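Local structure of protease Do-like 2, chloroplastic (Arabidopsis thaliana, 4FLN) at residues K52-H57 and K100-G105; K248-P253 and K331-I336; K261-A266 and G309-V314; T287-K292 and V350-R355; Q369-I374 and S500-E505. The protein is a chloroplast serine protease of the Deg family that performs the primary cleavage of the photodamaged D1 protein of photosystem II. All blocks are in the same frame, centred on the assembly; numbering follows the deposited sequence.

Contact 1. Residues K52-H57 and K100-G105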
# COMPACT_ATOMS: atom_id res chain seq x y z
N LYS B 52 -37.36 -11.72 3.79
CA LYS B 52 -36.16 -11.41 3.02
C LYS B 52 -36.54 -10.59 1.79
O LYS B 52 -37.59 -10.80 1.18
CB LYS B 52 -35.41 -12.69 2.63
CG LYS B 52 -34.10 -12.43 1.87
CD LYS B 52 -33.22 -13.67 1.81
CE LYS B 52 -31.85 -13.35 1.22
NZ LYS B 52 -30.82 -14.41 1.47
N VAL B 53 -35.68 -9.63 1.43
CA VAL B 53 -36.01 -8.68 0.38
C VAL B 53 -35.06 -8.78 -0.79
O VAL B 53 -33.85 -8.57 -0.64
CB VAL B 53 -35.94 -7.22 0.89
CG1 VAL B 53 -36.12 -6.24 -0.24
CG2 VAL B 53 -36.97 -6.99 1.98
N TYR B 54 -35.60 -9.11 -1.96
CA TYR B 54 -34.80 -9.10 -3.19
C TYR B 54 -35.19 -7.89 -4.02
O TYR B 54 -36.38 -7.64 -4.27
CB TYR B 54 -35.03 -10.37 -4.00
CG TYR B 54 -34.74 -11.65 -3.26
CD1 TYR B 54 -33.59 -12.38 -3.53
CD2 TYR B 54 -35.61 -12.13 -2.30
CE1 TYR B 54 -33.33 -13.57 -2.86
CE2 TYR B 54 -35.36 -13.31 -1.63
CZ TYR B 54 -34.22 -14.02 -1.91
OH TYR B 54 -33.96 -15.20 -1.24
N CYS B 55 -34.19 -7.15 -4.46
CA CYS B 55 -34.42 -5.94 -5.24
C CYS B 55 -33.41 -5.74 -6.36
O CYS B 55 -32.20 -5.85 -6.15
CB CYS B 55 -34.42 -4.71 -4.33
SG CYS B 55 -34.35 -3.15 -5.22
N THR B 56 -33.92 -5.44 -7.54
CA THR B 56 -33.08 -5.15 -8.69
C THR B 56 -32.89 -3.65 -8.81
O THR B 56 -33.86 -2.90 -8.78
CB THR B 56 -33.71 -5.71 -9.97
OG1 THR B 56 -33.75 -7.14 -9.89
CG2 THR B 56 -32.89 -5.31 -11.18
N HIS B 57 -31.64 -3.21 -8.92
CA HIS B 57 -31.32 -1.78 -8.89
C HIS B 57 -30.82 -1.25 -10.22
O HIS B 57 -29.77 -1.67 -10.69
CB HIS B 57 -30.27 -1.50 -7.82
CG HIS B 57 -30.70 -1.88 -6.43
ND1 HIS B 57 -31.34 -1.00 -5.59
CD2 HIS B 57 -30.59 -3.04 -5.75
CE1 HIS B 57 -31.61 -1.60 -4.45
NE2 HIS B 57 -31.17 -2.84 -4.52
N LYS B 100 -38.97 -8.07 -4.74
CA LYS B 100 -39.56 -9.36 -4.45
C LYS B 100 -39.28 -9.73 -3.00
O LYS B 100 -38.23 -9.40 -2.45
CB LYS B 100 -38.97 -10.43 -5.38
CG LYS B 100 -38.18 -9.84 -6.56
CD LYS B 100 -36.99 -10.72 -6.94
CE LYS B 100 -36.10 -10.05 -7.98
NZ LYS B 100 -34.84 -10.82 -8.24
N VAL B 101 -40.23 -10.40 -2.36
CA VAL B 101 -40.04 -10.76 -0.97
C VAL B 101 -40.34 -12.24 -0.72
O VAL B 101 -41.19 -12.83 -1.39
CB VAL B 101 -40.91 -9.89 -0.05
CG1 VAL B 101 -40.39 -8.47 -0.05
CG2 VAL B 101 -42.36 -9.95 -0.48
N LYS B 102 -39.64 -12.82 0.24
CA LYS B 102 -39.75 -14.24 0.48
C LYS B 102 -40.05 -14.49 1.95
O LYS B 102 -39.33 -14.00 2.82
CB LYS B 102 -38.47 -14.95 0.04
CG LYS B 102 -38.54 -16.47 0.00
CD LYS B 102 -37.27 -17.04 -0.63
CE LYS B 102 -37.23 -18.57 -0.60
NZ LYS B 102 -36.94 -19.12 0.76
N ARG B 103 -41.12 -15.23 2.22
CA ARG B 103 -41.48 -15.57 3.59
C ARG B 103 -40.47 -16.58 4.15
O ARG B 103 -39.80 -17.28 3.39
CB ARG B 103 -42.90 -16.15 3.63
CG ARG B 103 -43.86 -15.36 4.51
CD ARG B 103 -45.20 -15.18 3.82
NE ARG B 103 -45.82 -16.45 3.44
CZ ARG B 103 -46.81 -17.04 4.10
NH1 ARG B 103 -47.32 -16.46 5.18
NH2 ARG B 103 -47.30 -18.19 3.67
N ARG B 104 -40.33 -16.63 5.47
CA ARG B 104 -39.46 -17.63 6.07
C ARG B 104 -40.11 -19.00 5.98
O ARG B 104 -41.23 -19.20 6.44
CB ARG B 104 -39.20 -17.29 7.53
CG ARG B 104 -38.15 -18.17 8.16
CD ARG B 104 -38.47 -18.44 9.60
NE ARG B 104 -37.30 -18.89 10.33
CZ ARG B 104 -37.32 -19.24 11.61
NH1 ARG B 104 -38.46 -19.19 12.29
NH2 ARG B 104 -36.20 -19.63 12.21
N GLY B 105 -39.40 -19.95 5.38
CA GLY B 105 -39.93 -21.30 5.25
C GLY B 105 -40.94 -21.45 4.13
O GLY B 105 -41.81 -22.33 4.19
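Four backbone hydrogen bonds join strand 50-57 to strand 96-102. Lys100 N gives a nearly straight bond to Tyr54 O at 2.7 Å and 176°, and Tyr54 N returns one to Lys100 O at 2.7 Å. A second ring lies two pairs further on, with Lys102 N to Lys52 O at 3.0 Å and Lys52 N to Lys102 O at 3.2 Å. Val53 and Val101 form the non-hydrogen-bonded pair between them, their side chains on the face away from Tyr54 and the lysines, CG2 of Val53 4.2 Å from CG1 of Val101. The axes of the short segments run antiparallel at 159°; this ladder between the first and fourth strands, outermost in the sheet order, closes the amino-terminal six-stranded barrel of the trypsin-like domain. On the face of the lysines, CD of Lys100 rests 3.6 Å from CB of Tyr54, the chain bent at chi2 and crossing Thr56 obliquely. An alanine here removes the methylenes beside Tyr54 CB and would probably leave the tyrosine less firmly packed. The tyrosine, with CG anti to the carbonyl carbon (chi1 -57°), lies alongside Lys102 and points the same way, OH 3.8 Å from Lys102 CD; Lys109 adds a cation-pi contact to its ring.

Contact 2. Residues K248-P253 and K331-I336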
# COMPACT_ATOMS: atom_id res chain seq x y z
N LYS B 248 -48.07 10.91 1.63
CA LYS B 248 -46.77 11.04 0.97
C LYS B 248 -45.74 11.54 1.99
O LYS B 248 -46.11 12.03 3.06
CB LYS B 248 -46.84 11.98 -0.23
CG LYS B 248 -47.04 13.44 0.13
CD LYS B 248 -47.15 14.30 -1.12
CE LYS B 248 -47.33 15.78 -0.78
NZ LYS B 248 -47.50 16.63 -2.00
N TYR B 249 -44.46 11.41 1.67
CA TYR B 249 -43.41 11.72 2.64
C TYR B 249 -43.08 13.21 2.64
O TYR B 249 -42.65 13.75 1.63
CB TYR B 249 -42.17 10.88 2.32
CG TYR B 249 -40.97 11.20 3.16
CD1 TYR B 249 -40.88 10.76 4.48
CD2 TYR B 249 -39.91 11.95 2.65
CE1 TYR B 249 -39.79 11.05 5.26
CE2 TYR B 249 -38.81 12.25 3.43
CZ TYR B 249 -38.76 11.80 4.74
OH TYR B 249 -37.67 12.08 5.53
N THR B 250 -43.32 13.88 3.76
CA THR B 250 -43.02 15.31 3.88
C THR B 250 -41.73 15.60 4.65
O THR B 250 -41.32 16.75 4.79
CB THR B 250 -44.18 16.08 4.53
OG1 THR B 250 -44.50 15.48 5.79
CG2 THR B 250 -45.40 16.05 3.63
N GLY B 251 -41.11 14.55 5.17
CA GLY B 251 -39.82 14.69 5.81
C GLY B 251 -39.79 15.25 7.23
O GLY B 251 -40.82 15.41 7.88
N TYR B 252 -38.58 15.52 7.69
CA TYR B 252 -38.32 16.02 9.04
C TYR B 252 -37.79 17.46 8.98
O TYR B 252 -36.79 17.74 8.31
CB TYR B 252 -37.35 15.09 9.77
CG TYR B 252 -37.83 13.66 9.83
CD1 TYR B 252 -38.30 13.13 11.01
CD2 TYR B 252 -37.81 12.85 8.70
CE1 TYR B 252 -38.74 11.81 11.08
CE2 TYR B 252 -38.27 11.54 8.75
CZ TYR B 252 -38.73 11.03 9.95
OH TYR B 252 -39.17 9.73 10.03
N PRO B 253 -38.47 18.39 9.67
CA PRO B 253 -38.11 19.80 9.51
C PRO B 253 -36.80 20.18 10.21
O PRO B 253 -36.32 19.46 11.09
CB PRO B 253 -39.30 20.53 10.14
CG PRO B 253 -39.82 19.58 11.14
CD PRO B 253 -39.58 18.20 10.61
N LYS B 331 -41.14 17.40 14.98
CA LYS B 331 -42.22 18.18 14.39
C LYS B 331 -42.52 17.66 12.99
O LYS B 331 -41.84 16.76 12.50
CB LYS B 331 -41.82 19.66 14.32
CG LYS B 331 -41.62 20.36 15.67
CD LYS B 331 -42.95 20.56 16.40
CE LYS B 331 -42.78 21.48 17.61
NZ LYS B 331 -44.02 21.58 18.42
N PHE B 332 -43.52 18.23 12.34
CA PHE B 332 -43.79 17.91 10.94
C PHE B 332 -43.61 19.12 10.04
O PHE B 332 -43.65 20.26 10.50
CB PHE B 332 -45.19 17.31 10.79
CG PHE B 332 -45.31 15.95 11.42
CD1 PHE B 332 -45.03 14.81 10.69
CD2 PHE B 332 -45.67 15.83 12.75
CE1 PHE B 332 -45.13 13.56 11.28
CE2 PHE B 332 -45.76 14.59 13.34
CZ PHE B 332 -45.49 13.45 12.61
N ALA B 333 -43.38 18.88 8.76
CA ALA B 333 -43.22 19.99 7.84
C ALA B 333 -44.43 20.91 7.97
O ALA B 333 -45.57 20.45 7.93
CB ALA B 333 -43.06 19.50 6.42
N GLY B 334 -44.16 22.19 8.17
CA GLY B 334 -45.22 23.18 8.28
C GLY B 334 -45.53 23.60 9.71
O GLY B 334 -46.20 24.61 9.92
N ASP B 335 -45.04 22.83 10.68
CA ASP B 335 -45.36 23.10 12.08
C ASP B 335 -44.73 24.39 12.60
O ASP B 335 -43.68 24.82 12.13
CB ASP B 335 -44.90 21.95 12.98
CG ASP B 335 -45.83 20.76 12.92
OD1 ASP B 335 -46.89 20.84 12.25
OD2 ASP B 335 -45.49 19.74 13.57
N ILE B 336 -45.38 24.98 13.60
CA ILE B 336 -44.81 26.14 14.26
C ILE B 336 -44.25 25.78 15.64
O ILE B 336 -44.89 25.07 16.42
CB ILE B 336 -45.86 27.26 14.40
CG1 ILE B 336 -46.36 27.68 13.01
CG2 ILE B 336 -45.30 28.43 15.18
CD1 ILE B 336 -46.98 29.07 12.95
O HOH W 1 -43.43 16.24 8.31
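Thr250 holds OG1 in the crowded position between its backbone N and carbonyl carbon (chi1 55°), which directs the hydroxyl to a water, while a backbone phi of 78° at Gly251 carries the chain on so that its carbonyl meets the same water. That water donates to Thr250 OG1 and to Gly251 O, each at 2.8 Å, and accepts from Ala333 N at 2.7 Å; no direct hydrogen bond spans the two segments. Asp242 of helix 233-246 also bonds to Thr250 OG1. Segment 248-253 follows helix 233-246 and runs toward strand 257-261, where the protease region passes into the first PDZ domain, and 331-336 is the loop between helix 325-329 and strand 336-343 of the latter. Residues 332-335 make a type II turn, in which Asp335 N bonds to Phe332 O and Asp335 OD2 accepts from Phe332 N at 2.8 Å, met from above the carboxylate plane. Pro253 crosses Lys331 at about a right angle, its CD 3.3 Å from Lys331 O and its CG 3.8 Å from Lys331 CB. The methyl of Ala333 lies 3.6 Å from Thr250 O. On helix 233-246, His238 stacks with the Phe332 ring, and its NE2 hydrogen-bonds Lys331 O.

Contact 3. Residues K261-A266 and G309-V314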
# COMPACT_ATOMS: atom_id res chain seq x y z
N LYS B 261 -22.08 27.18 20.48
CA LYS B 261 -22.16 26.90 21.92
C LYS B 261 -21.61 28.09 22.72
O LYS B 261 -20.65 28.73 22.30
CB LYS B 261 -21.39 25.62 22.26
CG LYS B 261 -22.10 24.32 21.84
CD LYS B 261 -21.17 23.12 21.88
CE LYS B 261 -21.70 21.95 21.02
NZ LYS B 261 -22.72 21.06 21.69
N LEU B 262 -22.22 28.41 23.87
CA LEU B 262 -21.61 29.43 24.72
C LEU B 262 -21.13 28.78 26.00
O LEU B 262 -21.86 28.72 26.99
CB LEU B 262 -22.65 30.48 25.08
CG LEU B 262 -23.61 30.89 23.96
CD1 LEU B 262 -24.81 31.63 24.51
CD2 LEU B 262 -22.89 31.72 22.92
N GLU B 263 -19.87 28.36 25.99
CA GLU B 263 -19.16 27.88 27.16
C GLU B 263 -18.44 29.04 27.86
O GLU B 263 -18.44 29.14 29.09
CB GLU B 263 -18.20 26.76 26.78
CG GLU B 263 -17.43 26.14 27.93
CD GLU B 263 -16.51 25.01 27.47
OE1 GLU B 263 -15.61 24.62 28.24
OE2 GLU B 263 -16.70 24.53 26.33
N ASN B 264 -17.83 29.91 27.07
CA ASN B 264 -16.98 30.96 27.61
C ASN B 264 -17.72 32.04 28.38
O ASN B 264 -18.71 32.59 27.90
CB ASN B 264 -16.16 31.61 26.50
CG ASN B 264 -15.26 32.68 27.03
OD1 ASN B 264 -15.67 33.84 27.17
ND2 ASN B 264 -14.03 32.31 27.36
N PRO B 265 -17.23 32.36 29.58
CA PRO B 265 -17.85 33.32 30.49
C PRO B 265 -18.10 34.67 29.83
O PRO B 265 -19.20 35.21 29.93
CB PRO B 265 -16.78 33.51 31.56
CG PRO B 265 -16.02 32.25 31.56
CD PRO B 265 -16.00 31.77 30.15
N ALA B 266 -17.08 35.20 29.15
CA ALA B 266 -17.12 36.55 28.61
C ALA B 266 -18.15 36.67 27.47
O ALA B 266 -18.91 37.64 27.40
CB ALA B 266 -15.74 36.99 28.15
N GLY B 309 -29.56 24.60 27.11
CA GLY B 309 -28.32 24.89 27.84
C GLY B 309 -27.15 25.53 27.09
O GLY B 309 -27.26 25.85 25.90
N CYS B 310 -26.04 25.71 27.79
CA CYS B 310 -24.77 26.15 27.19
C CYS B 310 -24.44 25.38 25.90
O CYS B 310 -24.26 25.97 24.82
CB CYS B 310 -23.61 26.00 28.20
SG CYS B 310 -23.57 27.26 29.48
N GLU B 311 -24.30 24.07 26.02
CA GLU B 311 -24.20 23.22 24.85
C GLU B 311 -25.62 23.12 24.29
O GLU B 311 -26.51 23.84 24.72
CB GLU B 311 -23.66 21.84 25.23
CG GLU B 311 -22.64 21.86 26.38
CD GLU B 311 -21.34 22.58 26.03
OE1 GLU B 311 -21.08 22.79 24.83
OE2 GLU B 311 -20.58 22.95 26.96
N GLY B 312 -25.85 22.26 23.33
CA GLY B 312 -27.14 22.27 22.69
C GLY B 312 -28.28 21.59 23.43
O GLY B 312 -29.41 21.60 22.95
N THR B 313 -28.01 20.99 24.58
CA THR B 313 -28.95 20.00 25.10
C THR B 313 -30.22 20.56 25.73
O THR B 313 -30.43 21.77 25.78
CB THR B 313 -28.26 18.99 26.04
OG1 THR B 313 -28.40 19.41 27.40
CG2 THR B 313 -26.79 18.87 25.67
N VAL B 314 -31.04 19.66 26.26
CA VAL B 314 -32.43 19.97 26.59
C VAL B 314 -33.05 18.76 27.30
O VAL B 314 -32.73 17.62 26.99
CB VAL B 314 -33.22 20.26 25.30
CG1 VAL B 314 -34.21 19.15 25.01
CG2 VAL B 314 -33.93 21.61 25.37
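Lys261 runs its aliphatic chain across the carboxylate end of Glu311 at about a right angle, and CD of Lys261 lies 3.0 Å from OE1 of Glu311. CG of Lys261 leads beside the backbone N (chi1 -74°), the chain then extends, and a bend at chi4 (-84°) turns the ammonium over the backbone, where NZ of Lys261 is 3.7 Å from N of Gly312. The salt bridge is therefore long, Lys261 NZ to Glu311 OE1 measuring 3.9 Å. Glu311 doubles back at chi2 (-65°), so OE1 returns to Lys261 although its CB leads away. Its other oxygen, OE2, is 4.2 Å from OE2 of Glu263, a pairing of like charges that would probably raise the pKa of both without a cation nearby. Such a cation is Lys109 of a neighbouring subunit, which makes a salt bridge to Glu311 OE2 and a long, weak ion pair to Glu263.

Beside these charges, Leu262 N donates a weak hydrogen bond to Cys310 O at 3.3 Å. Further along, Asn264 N-caps helix 265-271: its OD1 accepts weakly from Ala266 N, and from Leu267 N, while ND2 bonds to the carbonyls of Val427 and Ile429 of another subunit. The contact thus joins the end of strand 257-261 to the loop before strand 313-315 in the first PDZ domain, at a hexamer interface where Lys261 also packs on the bound peptide.

Contact 4. Residues T287-K292 and V350-R355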
# COMPACT_ATOMS: atom_id res chain seq x y z
N THR B 287 -33.92 30.54 2.89
CA THR B 287 -35.16 29.94 2.43
C THR B 287 -36.05 29.47 3.56
O THR B 287 -37.15 28.98 3.32
CB THR B 287 -34.96 28.75 1.45
OG1 THR B 287 -34.52 27.58 2.16
CG2 THR B 287 -33.99 29.12 0.33
N SER B 288 -35.59 29.64 4.80
CA SER B 288 -36.35 29.19 5.97
C SER B 288 -37.08 30.37 6.62
O SER B 288 -36.63 31.51 6.52
CB SER B 288 -35.45 28.50 6.98
OG SER B 288 -34.79 29.45 7.80
N ASP B 289 -38.23 30.10 7.23
CA ASP B 289 -39.02 31.13 7.88
C ASP B 289 -38.23 31.87 8.96
O ASP B 289 -38.53 33.02 9.28
CB ASP B 289 -40.30 30.56 8.49
CG ASP B 289 -41.11 31.62 9.23
OD1 ASP B 289 -41.37 32.69 8.64
OD2 ASP B 289 -41.47 31.36 10.40
N ALA B 290 -37.20 31.23 9.49
CA ALA B 290 -36.31 31.94 10.38
C ALA B 290 -35.68 32.94 9.44
O ALA B 290 -36.02 32.98 8.26
CB ALA B 290 -35.28 31.01 10.93
N SER B 291 -34.80 33.79 9.94
CA SER B 291 -34.22 34.83 9.08
C SER B 291 -35.24 35.88 8.67
O SER B 291 -34.86 36.99 8.31
CB SER B 291 -33.67 34.21 7.79
OG SER B 291 -34.70 34.11 6.81
N LYS B 292 -36.53 35.56 8.77
CA LYS B 292 -37.55 36.59 8.80
C LYS B 292 -37.86 36.88 10.26
O LYS B 292 -38.53 37.85 10.59
CB LYS B 292 -38.81 36.14 8.06
CG LYS B 292 -38.68 36.19 6.55
CD LYS B 292 -39.93 35.64 5.89
CE LYS B 292 -40.54 36.64 4.91
NZ LYS B 292 -39.97 36.52 3.54
N VAL B 350 -40.81 34.32 20.10
CA VAL B 350 -41.17 34.34 18.68
C VAL B 350 -41.70 32.98 18.20
O VAL B 350 -41.48 31.96 18.84
CB VAL B 350 -39.99 34.76 17.78
CG1 VAL B 350 -39.20 35.88 18.42
CG2 VAL B 350 -39.09 33.57 17.48
N GLN B 351 -42.40 32.98 17.06
CA GLN B 351 -42.85 31.75 16.43
C GLN B 351 -42.08 31.52 15.12
O GLN B 351 -41.79 32.47 14.40
CB GLN B 351 -44.34 31.80 16.11
CG GLN B 351 -45.23 32.09 17.28
CD GLN B 351 -46.69 32.11 16.89
OE1 GLN B 351 -47.32 31.06 16.75
NE2 GLN B 351 -47.25 33.31 16.70
N VAL B 352 -41.75 30.27 14.83
CA VAL B 352 -41.04 29.93 13.61
C VAL B 352 -41.66 28.74 12.90
O VAL B 352 -41.95 27.73 13.52
CB VAL B 352 -39.57 29.60 13.88
CG1 VAL B 352 -38.85 29.38 12.56
CG2 VAL B 352 -38.91 30.71 14.67
N VAL B 353 -41.87 28.87 11.60
CA VAL B 353 -42.30 27.73 10.81
C VAL B 353 -41.08 26.85 10.55
O VAL B 353 -40.01 27.36 10.22
CB VAL B 353 -42.91 28.15 9.45
CG1 VAL B 353 -43.34 26.91 8.66
CG2 VAL B 353 -44.07 29.11 9.65
N LEU B 354 -41.25 25.54 10.70
CA LEU B 354 -40.17 24.60 10.46
C LEU B 354 -40.39 23.81 9.18
O LEU B 354 -41.37 23.10 9.04
CB LEU B 354 -40.05 23.63 11.63
CG LEU B 354 -40.18 24.25 13.01
CD1 LEU B 354 -40.18 23.18 14.08
CD2 LEU B 354 -39.06 25.25 13.21
N ARG B 355 -39.47 23.93 8.23
CA ARG B 355 -39.55 23.10 7.04
C ARG B 355 -38.28 22.28 6.88
O ARG B 355 -37.25 22.62 7.46
CB ARG B 355 -39.84 23.96 5.80
CG ARG B 355 -41.21 24.62 5.84
CD ARG B 355 -42.00 24.38 4.56
NE ARG B 355 -43.07 23.40 4.76
CZ ARG B 355 -44.37 23.69 4.77
NH1 ARG B 355 -44.77 24.94 4.59
NH2 ARG B 355 -45.27 22.74 4.95
O HOH W 2 -38.97 27.36 7.03
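This contact belongs to the first PDZ domain, where the loop between strands 279-284 and 299-303 lies against strand 346-353, the edge strand paired with 336-343. The polar link is a single direct hydrogen bond. Val353 N donates to OD2 of Asp289 at 2.8 Å, and at 179° the N-H points straight at the oxygen, which receives it on its anti lone pair, the one away from OD1. CG of Asp289 stands anti to its own backbone N (chi1 178°), a setting that extends the carboxylate across to the strand.

A water makes the second polar link: it accepts from Asp289 N at 2.8 Å and donates a weak bond to Val353 O. The loop residue is thereby linked directly to the N-H of Val353 and, weakly through water, to its carbonyl, once by its side chain and once by its backbone.

Packing accompanies these bonds. Asp289 crosses Val353 at about a right angle, and the two CB atoms, of Asp289 and Val353, are 3.7 Å apart. The apolar pair is Ala290 with Val352: the latter, with CG1 anti to its backbone N (chi1 -175°), puts that methyl beside the loop, where CB of Ala290 is 4.2 Å away. Val352 also packs on Ile339 of the paired strand. CG2 of Val353 comes to 3.5 Å from OD2 of Asp289, alongside the bonded amide.

Contact 5. Residues Q369-I374 and S500-E505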
# COMPACT_ATOMS: atom_id res chain seq x y z
N GLN B 369 -34.40 10.46 -12.70
CA GLN B 369 -33.24 10.77 -13.52
C GLN B 369 -32.91 12.27 -13.50
O GLN B 369 -33.81 13.11 -13.57
CB GLN B 369 -33.47 10.30 -14.95
N PRO B 370 -31.60 12.59 -13.44
CA PRO B 370 -31.10 13.96 -13.32
C PRO B 370 -31.29 14.73 -14.62
O PRO B 370 -31.19 14.16 -15.71
CB PRO B 370 -29.62 13.77 -13.04
CG PRO B 370 -29.29 12.48 -13.67
CD PRO B 370 -30.51 11.61 -13.57
N SER B 371 -31.58 16.02 -14.49
CA SER B 371 -31.86 16.85 -15.64
C SER B 371 -30.59 17.12 -16.44
O SER B 371 -29.49 17.15 -15.89
CB SER B 371 -32.44 18.18 -15.17
OG SER B 371 -33.43 17.96 -14.19
N TYR B 372 -30.76 17.27 -17.74
CA TYR B 372 -29.66 17.69 -18.59
C TYR B 372 -30.14 18.39 -19.85
O TYR B 372 -31.23 18.11 -20.34
CB TYR B 372 -28.73 16.52 -18.92
CG TYR B 372 -29.20 15.58 -19.99
CD1 TYR B 372 -28.77 15.72 -21.31
CD2 TYR B 372 -30.06 14.53 -19.69
CE1 TYR B 372 -29.19 14.86 -22.30
CE2 TYR B 372 -30.49 13.65 -20.68
CZ TYR B 372 -30.05 13.82 -21.98
OH TYR B 372 -30.47 12.96 -22.96
N ILE B 373 -29.34 19.32 -20.34
CA ILE B 373 -29.60 19.98 -21.61
C ILE B 373 -28.28 20.19 -22.35
O ILE B 373 -27.26 20.50 -21.74
CB ILE B 373 -30.38 21.31 -21.42
CG1 ILE B 373 -30.67 21.97 -22.76
CG2 ILE B 373 -29.63 22.26 -20.50
CD1 ILE B 373 -31.60 23.17 -22.66
N ILE B 374 -28.30 19.98 -23.67
CA ILE B 374 -27.09 20.09 -24.48
C ILE B 374 -27.24 21.14 -25.58
O ILE B 374 -28.17 21.07 -26.39
CB ILE B 374 -26.74 18.74 -25.13
CG1 ILE B 374 -26.78 17.62 -24.09
CG2 ILE B 374 -25.37 18.79 -25.78
CD1 ILE B 374 -26.37 16.27 -24.64
N SER B 500 -33.44 16.07 -21.12
CA SER B 500 -34.15 15.08 -20.34
C SER B 500 -35.57 15.62 -20.29
O SER B 500 -35.78 16.83 -20.32
CB SER B 500 -33.55 14.98 -18.94
OG SER B 500 -33.49 16.25 -18.31
N ALA B 501 -36.54 14.71 -20.23
CA ALA B 501 -37.95 15.06 -20.41
C ALA B 501 -38.46 16.27 -19.61
O ALA B 501 -39.21 17.10 -20.14
CB ALA B 501 -38.81 13.85 -20.14
N ASP B 502 -38.05 16.38 -18.35
CA ASP B 502 -38.54 17.43 -17.45
C ASP B 502 -38.29 18.85 -17.94
O ASP B 502 -38.91 19.79 -17.45
CB ASP B 502 -37.91 17.25 -16.07
CG ASP B 502 -36.42 16.99 -16.14
OD1 ASP B 502 -35.63 17.93 -15.91
OD2 ASP B 502 -36.03 15.84 -16.43
N LEU B 503 -37.38 19.01 -18.89
CA LEU B 503 -37.04 20.34 -19.42
C LEU B 503 -37.80 20.67 -20.72
O LEU B 503 -37.60 21.74 -21.31
CB LEU B 503 -35.53 20.49 -19.60
CG LEU B 503 -34.63 20.17 -18.40
CD1 LEU B 503 -33.13 20.29 -18.75
CD2 LEU B 503 -34.96 21.03 -17.18
N LEU B 504 -38.66 19.76 -21.16
CA LEU B 504 -39.57 20.06 -22.26
C LEU B 504 -40.76 20.83 -21.69
O LEU B 504 -41.35 21.67 -22.37
CB LEU B 504 -40.02 18.79 -22.99
CG LEU B 504 -38.92 17.98 -23.70
CD1 LEU B 504 -39.37 16.56 -24.08
CD2 LEU B 504 -38.37 18.71 -24.92
N GLU B 505 -41.06 20.57 -20.42
CA GLU B 505 -42.16 21.22 -19.70
C GLU B 505 -42.01 22.74 -19.72
O GLU B 505 -40.91 23.26 -19.92
CB GLU B 505 -42.23 20.69 -18.26
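In the second PDZ domain, the chain entering strand 373-375 meets the short 3-10 turn 501-503 that follows helix 479-493. Ser371 OG donates to Asp502 OD1 at 2.8 Å, and Ser500 OG donates to Asp502 OD2 at 3.2 Å, so the carboxylate is held by one hydroxyl from each segment, each meeting it from 37° above its plane. Ser500 OG in turn accepts from Tyr372 N at 3.0 Å and 156°, while Ser500 N returns a weak bond to Tyr372 O at 3.1 Å. An alanine at Asp502 removes the acceptor shared by both hydroxyls and would probably loosen the turn against Ser371. The Tyr372 ring, turned back by the crowded first torsion (chi1 79°), has Ser500 N over one face, offset toward the rim; CB of Ser500 is 3.6 Å from CD2 of Tyr372. Leu503 CD1 lies 3.3 Å from Tyr372 O and 4.0 Å from Ile373 CB. The phenol OH is bonded to Ser497 O, and Trp66 meets the ring edge-to-face. Helix 450-459 lies against the join, Ile450 touching Ser371 and Ile373 and His451 touching Leu503, while Ile373 pairs through its backbone with Phe380 on strand 378-382.

How the contacts relate
The contacts follow the domain order of the chain. Contact 1 is internal to the first protease barrel, contact 2 lies at the protease-PDZ junction, and contacts 3, 4 and 5 join parts within the PDZ domains, contact 5 in the second. Contacts 2 and 4 touch, their centres 13 Å apart: Asp335 O and Leu354 N are 2.9 Å apart, a probable hydrogen bond, and their segments alternate along the chain. Contact 3 falls within the span between the two segments of contact 2, its centre 28 Å away. Contacts 1 and 5, in series, come within about 12 Å at their nearest atoms, whereas contacts 1 and 3 lie on opposite sides of the chain's centre, 49 Å between centres.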